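Local atomic coordinates of protein yesU (Bacillus subtilis, PDB entry 1OQ1), a protein that is of unknown function but has a galectin-like fold, consistent with a carbohydrate-binding or carbohydrate-processing role as in other concanavalin-like proteins. Residues A[39-53]-A[201-213]. Residues are numbered along the deposited sequence; the frame is centred on the assembly and turned at random.
With ACY (acetic acid), chain E.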
loop_
_atom_site.group_PDB
_atom_site.type_symbol
_atom_site.label_atom_id
_atom_site.label_comp_id
_atom_site.label_asym_id
_atom_site.label_seq_id
_atom_site.Cartn_x
_atom_site.Cartn_y
_atom_site.Cartn_z
ATOM N N SER A 39 16.815 1.539 -8.699
ATOM C CA SER A 39 15.591 1.792 -7.951
ATOM C C SER A 39 14.457 1.040 -8.640
ATOM O O SER A 39 14.468 0.880 -9.857
ATOM C CB SER A 39 15.290 3.290 -7.924
ATOM O OG SER A 39 15.173 3.808 -9.237
ATOM N N LEU A 40 13.480 0.583 -7.863
ATOM C CA LEU A 40 12.359 -0.164 -8.426
ATOM C C LEU A 40 11.411 0.696 -9.256
ATOM O O LEU A 40 10.770 1.614 -8.739
ATOM C CB LEU A 40 11.558 -0.848 -7.313
ATOM C CG LEU A 40 10.269 -1.555 -7.756
ATOM C CD1 LEU A 40 10.612 -2.717 -8.671
ATOM C CD2 LEU A 40 9.507 -2.058 -6.545
ATOM N N HIS A 41 11.336 0.393 -10.548
ATOM C CA HIS A 41 10.434 1.095 -11.453
ATOM C C HIS A 41 9.284 0.136 -11.732
ATOM O O HIS A 41 9.512 -0.992 -12.171
ATOM C CB HIS A 41 11.124 1.426 -12.779
ATOM C CG HIS A 41 12.129 2.530 -12.685
ATOM N ND1 HIS A 41 11.941 3.759 -13.279
ATOM C CD2 HIS A 41 13.337 2.585 -12.077
ATOM C CE1 HIS A 41 12.991 4.525 -13.042
ATOM N NE2 HIS A 41 13.852 3.836 -12.315
ATOM N N LEU A 42 8.058 0.562 -11.450
ATOM C CA LEU A 42 6.898 -0.282 -11.717
ATOM C C LEU A 42 6.039 0.360 -12.802
ATOM O O LEU A 42 5.648 1.526 -12.691
ATOM C CB LEU A 42 6.059 -0.488 -10.446
ATOM C CG LEU A 42 6.664 -1.377 -9.353
ATOM C CD1 LEU A 42 5.680 -1.498 -8.192
ATOM C CD2 LEU A 42 6.987 -2.755 -9.920
ATOM N N SER A 43 5.774 -0.398 -13.863
ATOM C CA SER A 43 4.945 0.075 -14.976
ATOM C C SER A 43 3.986 -1.042 -15.372
ATOM O O SER A 43 3.858 -2.028 -14.650
ATOM C CB SER A 43 5.815 0.489 -16.171
ATOM O OG SER A 43 6.647 -0.572 -16.595
ATOM N N HIS A 44 3.328 -0.905 -16.521
ATOM C CA HIS A 44 2.351 -1.907 -16.945
ATOM C C HIS A 44 2.554 -2.393 -18.378
ATOM O O HIS A 44 2.998 -1.636 -19.241
ATOM C CB HIS A 44 0.950 -1.317 -16.780
ATOM C CG HIS A 44 0.672 -0.816 -15.394
ATOM N ND1 HIS A 44 -0.035 -1.551 -14.466
ATOM C CD2 HIS A 44 1.034 0.330 -14.770
ATOM C CE1 HIS A 44 -0.098 -0.877 -13.329
ATOM N NE2 HIS A 44 0.544 0.267 -13.486
ATOM N N VAL A 45 2.224 -3.658 -18.630
ATOM C CA VAL A 45 2.389 -4.215 -19.968
ATOM C C VAL A 45 1.290 -3.736 -20.919
ATOM O O VAL A 45 1.481 -3.734 -22.135
ATOM C CB VAL A 45 2.424 -5.767 -19.938
ATOM C CG1 VAL A 45 3.606 -6.239 -19.092
ATOM C CG2 VAL A 45 1.117 -6.323 -19.391
ATOM N N GLN A 46 0.153 -3.329 -20.357
ATOM C CA GLN A 46 -0.988 -2.822 -21.127
ATOM C C GLN A 46 -1.703 -1.701 -20.368
ATOM O O GLN A 46 -1.541 -1.566 -19.159
ATOM C CB GLN A 46 -1.991 -3.940 -21.416
ATOM C CG GLN A 46 -1.515 -4.954 -22.426
ATOM C CD GLN A 46 -2.649 -5.811 -22.941
ATOM O OE1 GLN A 46 -3.731 -5.307 -23.237
ATOM N NE2 GLN A 46 -2.407 -7.107 -23.062
ATOM N N ASP A 47 -2.511 -0.918 -21.079
ATOM C CA ASP A 47 -3.225 0.206 -20.474
ATOM C C ASP A 47 -4.170 -0.111 -19.317
ATOM O O ASP A 47 -4.470 0.766 -18.509
ATOM C CB ASP A 47 -3.976 0.991 -21.553
ATOM C CG ASP A 47 -3.080 1.976 -22.281
ATOM O OD1 ASP A 47 -3.541 2.593 -23.266
ATOM O OD2 ASP A 47 -1.914 2.138 -21.861
ATOM N N GLU A 48 -4.646 -1.348 -19.233
ATOM C CA GLU A 48 -5.533 -1.723 -18.138
ATOM C C GLU A 48 -4.991 -2.939 -17.381
ATOM O O GLU A 48 -5.746 -3.682 -16.748
ATOM C CB GLU A 48 -6.944 -2.015 -18.660
ATOM C CG GLU A 48 -7.594 -0.877 -19.457
ATOM C CD GLU A 48 -7.565 0.473 -18.743
ATOM O OE1 GLU A 48 -7.835 0.528 -17.525
ATOM O OE2 GLU A 48 -7.286 1.490 -19.414
ATOM N N ALA A 49 -3.676 -3.130 -17.445
ATOM C CA ALA A 49 -3.027 -4.253 -16.773
ATOM C C ALA A 49 -2.731 -3.933 -15.308
ATOM O O ALA A 49 -1.568 -3.831 -14.907
ATOM C CB ALA A 49 -1.732 -4.620 -17.500
ATOM N N HIS A 50 -3.787 -3.790 -14.515
ATOM C CA HIS A 50 -3.654 -3.469 -13.096
ATOM C C HIS A 50 -3.023 -4.637 -12.339
ATOM O O HIS A 50 -3.167 -5.796 -12.741
ATOM C CB HIS A 50 -5.033 -3.131 -12.524
ATOM C CG HIS A 50 -5.820 -2.187 -13.383
ATOM N ND1 HIS A 50 -5.261 -1.069 -13.961
ATOM C CD2 HIS A 50 -7.118 -2.202 -13.769
ATOM C CE1 HIS A 50 -6.179 -0.435 -14.670
ATOM N NE2 HIS A 50 -7.316 -1.102 -14.570
ATOM N N PHE A 51 -2.334 -4.344 -11.241
ATOM C CA PHE A 51 -1.677 -5.410 -10.491
ATOM C C PHE A 51 -1.497 -5.115 -9.011
ATOM O O PHE A 51 -1.762 -4.014 -8.542
ATOM C CB PHE A 51 -0.287 -5.668 -11.092
ATOM C CG PHE A 51 0.712 -4.555 -10.835
ATOM C CD1 PHE A 51 1.272 -4.370 -9.570
ATOM C CD2 PHE A 51 1.084 -3.689 -11.856
ATOM C CE1 PHE A 51 2.187 -3.336 -9.326
ATOM C CE2 PHE A 51 2.000 -2.650 -11.622
ATOM C CZ PHE A 51 2.550 -2.478 -10.351
ATOM N N VAL A 52 -1.055 -6.137 -8.288
ATOM C CA VAL A 52 -0.713 -6.013 -6.878
ATOM C C VAL A 52 0.583 -6.819 -6.784
ATOM O O VAL A 52 0.625 -7.986 -7.169
ATOM C CB VAL A 52 -1.767 -6.613 -5.936
ATOM C CG1 VAL A 52 -1.326 -6.400 -4.489
ATOM C CG2 VAL A 52 -3.124 -5.950 -6.169
ATOM N N PHE A 53 1.638 -6.174 -6.296
ATOM C CA PHE A 53 2.964 -6.782 -6.168
ATOM C C PHE A 53 3.221 -6.954 -4.673
ATOM O O PHE A 53 3.447 -5.978 -3.964
ATOM C CB PHE A 53 3.986 -5.836 -6.804
ATOM C CG PHE A 53 5.371 -6.404 -6.934
ATOM C CD1 PHE A 53 5.574 -7.727 -7.321
ATOM C CD2 PHE A 53 6.479 -5.587 -6.735
ATOM C CE1 PHE A 53 6.860 -8.222 -7.509
ATOM C CE2 PHE A 53 7.773 -6.074 -6.922
ATOM C CZ PHE A 53 7.962 -7.393 -7.310
ATOM N N GLY A 201 1.410 -5.162 0.296
ATOM C CA GLY A 201 1.532 -5.210 -1.150
ATOM C C GLY A 201 1.405 -3.854 -1.815
ATOM O O GLY A 201 0.792 -2.932 -1.270
ATOM N N PHE A 202 1.976 -3.748 -3.011
ATOM C CA PHE A 202 1.962 -2.515 -3.784
ATOM C C PHE A 202 1.106 -2.659 -5.030
ATOM O O PHE A 202 1.434 -3.437 -5.927
ATOM C CB PHE A 202 3.392 -2.153 -4.191
ATOM C CG PHE A 202 4.267 -1.771 -3.036
ATOM C CD1 PHE A 202 4.494 -0.429 -2.733
ATOM C CD2 PHE A 202 4.824 -2.748 -2.217
ATOM C CE1 PHE A 202 5.261 -0.068 -1.630
ATOM C CE2 PHE A 202 5.596 -2.395 -1.109
ATOM C CZ PHE A 202 5.812 -1.053 -0.817
ATOM N N ARG A 203 0.009 -1.909 -5.089
ATOM C CA ARG A 203 -0.867 -1.963 -6.253
ATOM C C ARG A 203 -0.771 -0.716 -7.112
ATOM O O ARG A 203 -0.511 0.380 -6.620
ATOM C CB ARG A 203 -2.330 -2.146 -5.828
ATOM C CG ARG A 203 -3.337 -1.989 -6.980
ATOM C CD ARG A 203 -4.758 -2.261 -6.504
ATOM N NE ARG A 203 -5.757 -2.244 -7.575
ATOM C CZ ARG A 203 -5.793 -3.120 -8.577
ATOM N NH1 ARG A 203 -4.883 -4.077 -8.658
ATOM N NH2 ARG A 203 -6.763 -3.063 -9.481
ATOM N N GLN A 204 -0.971 -0.893 -8.411
ATOM C CA GLN A 204 -0.978 0.223 -9.336
ATOM C C GLN A 204 -2.044 -0.040 -10.376
ATOM O O GLN A 204 -2.275 -1.188 -10.759
ATOM C CB GLN A 204 0.360 0.382 -10.065
ATOM C CG GLN A 204 1.516 0.857 -9.209
ATOM C CD GLN A 204 2.701 1.320 -10.047
ATOM O OE1 GLN A 204 2.707 1.179 -11.276
ATOM N NE2 GLN A 204 3.710 1.871 -9.386
HETATM N N MSE A 205 -2.710 1.025 -10.802
HETATM C CA MSE A 205 -3.697 0.920 -11.861
HETATM C C MSE A 205 -2.939 1.444 -13.070
HETATM O O MSE A 205 -2.340 2.519 -13.005
HETATM C CB MSE A 205 -4.912 1.808 -11.592
HETATM C CG MSE A 205 -5.886 1.256 -10.572
HETATM SE SE MSE A 205 -7.548 2.248 -10.593
HETATM C CE MSE A 205 -8.440 1.319 -12.048
ATOM N N ALA A 206 -2.930 0.675 -14.152
ATOM C CA ALA A 206 -2.240 1.092 -15.366
ATOM C C ALA A 206 -2.913 2.365 -15.860
ATOM O O ALA A 206 -4.103 2.569 -15.612
ATOM C CB ALA A 206 -2.340 0.002 -16.421
ATOM N N PRO A 207 -2.184 3.218 -16.603
ATOM C CA PRO A 207 -0.784 3.099 -17.029
ATOM C C PRO A 207 0.238 3.782 -16.117
ATOM O O PRO A 207 1.243 4.330 -16.588
ATOM C CB PRO A 207 -0.811 3.727 -18.408
ATOM C CG PRO A 207 -1.711 4.890 -18.182
ATOM C CD PRO A 207 -2.850 4.304 -17.343
HETATM N N MSE A 208 -0.017 3.737 -14.817
HETATM C CA MSE A 208 0.865 4.342 -13.826
HETATM C C MSE A 208 2.332 3.944 -13.980
HETATM O O MSE A 208 2.650 2.792 -14.268
HETATM C CB MSE A 208 0.396 3.937 -12.425
HETATM C CG MSE A 208 1.169 4.562 -11.269
HETATM SE SE MSE A 208 0.636 6.386 -10.979
HETATM C CE MSE A 208 2.344 7.151 -10.452
ATOM N N LYS A 209 3.221 4.914 -13.803
ATOM C CA LYS A 209 4.654 4.652 -13.822
ATOM C C LYS A 209 5.179 5.335 -12.565
ATOM O O LYS A 209 4.996 6.538 -12.386
ATOM C CB LYS A 209 5.318 5.221 -15.076
ATOM C CG LYS A 209 4.984 4.431 -16.332
ATOM C CD LYS A 209 5.947 4.732 -17.465
ATOM C CE LYS A 209 5.655 3.843 -18.665
ATOM N NZ LYS A 209 6.622 4.084 -19.774
ATOM N N ALA A 210 5.803 4.556 -11.685
ATOM C CA ALA A 210 6.326 5.094 -10.431
ATOM C C ALA A 210 7.609 4.400 -9.998
ATOM O O ALA A 210 7.914 3.293 -10.441
ATOM C CB ALA A 210 5.272 4.959 -9.332
ATOM N N VAL A 211 8.355 5.061 -9.121
ATOM C CA VAL A 211 9.605 4.516 -8.605
ATOM C C VAL A 211 9.511 4.400 -7.092
ATOM O O VAL A 211 9.026 5.314 -6.419
ATOM C CB VAL A 211 10.799 5.422 -8.975
ATOM C CG1 VAL A 211 12.082 4.882 -8.359
ATOM C CG2 VAL A 211 10.933 5.503 -10.492
ATOM N N TYR A 212 9.971 3.268 -6.566
ATOM C CA TYR A 212 9.941 3.016 -5.131
ATOM C C TYR A 212 11.342 2.687 -4.618
ATOM O O TYR A 212 12.137 2.054 -5.315
ATOM C CB TYR A 212 9.006 1.846 -4.810
ATOM C CG TYR A 212 7.599 1.991 -5.353
ATOM C CD1 TYR A 212 7.327 1.788 -6.704
ATOM C CD2 TYR A 212 6.541 2.337 -4.513
ATOM C CE1 TYR A 212 6.032 1.926 -7.209
ATOM C CE2 TYR A 212 5.241 2.478 -5.008
ATOM C CZ TYR A 212 4.997 2.270 -6.354
ATOM O OH TYR A 212 3.724 2.414 -6.847
ATOM N N ARG A 213 11.628 3.104 -3.389
ATOM C CA ARG A 213 12.927 2.856 -2.770
ATOM C C ARG A 213 12.822 2.750 -1.251
ATOM O O ARG A 213 11.871 3.241 -0.652
ATOM C CB ARG A 213 13.886 3.998 -3.102
ATOM C CG ARG A 213 14.666 3.841 -4.384
ATOM C CD ARG A 213 16.058 3.343 -4.072
ATOM N NE ARG A 213 17.048 3.904 -4.985
ATOM C CZ ARG A 213 18.358 3.874 -4.771
ATOM N NH1 ARG A 213 18.836 3.310 -3.669
ATOM N NH2 ARG A 213 19.189 4.408 -5.659
HETATM C C ACY E . -8.670 -0.383 -8.714
HETATM O O ACY E . -7.815 -0.118 -7.755
HETATM O OXT ACY E . -8.552 -1.249 -9.648
HETATM C CH3 ACY E . -9.928 0.467 -8.665
HETATM O O HOH W 1 2.888 1.775 -17.453
#
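L42 and A210 exchange both backbone hydrogen bonds at the loop end of one antiparallel ladder, which continues through H41-V211 to L40-Y212; a second ladder pairs 51-53 with 201-205, where F53 and F202 bond each other both ways at 2.8 Å between N and O. The two ladders belong to the two facing sheets of the galectin-like sandwich, and 39-53 and 201-213 each cross from one sheet to the other. Between the sheets, L42 CD1 packs against Y212 CE1 at 3.6 Å, and the F51 ring runs alongside the Q204 side chain.

At the crossing, A206 engages two histidines. Its CB lies over one face of the H44 ring, 3.5 Å from the centroid, while H44 ND1 donates to A49 O (2.8 Å), fixing the ring's rotation. H50 ND1 accepts from A206 N at 2.9 Å, in the ring plane; selenomethionine M205 sets CE over one face, toward the rim, with E48 O over the other.

R203's straight chain, CG anti to N (chi1 171°), passes F51 O, which NH1 bonds weakly, and brings NE and NH2 to an acetic acid molecule, probably from the crystallisation liquor (NH2 to OXT 2.6 Å); NH1 also bonds G102 O.

Because ND1 accepts, H50 is probably neutral with its proton on NE2, which R203's nearby guanidinium may favour.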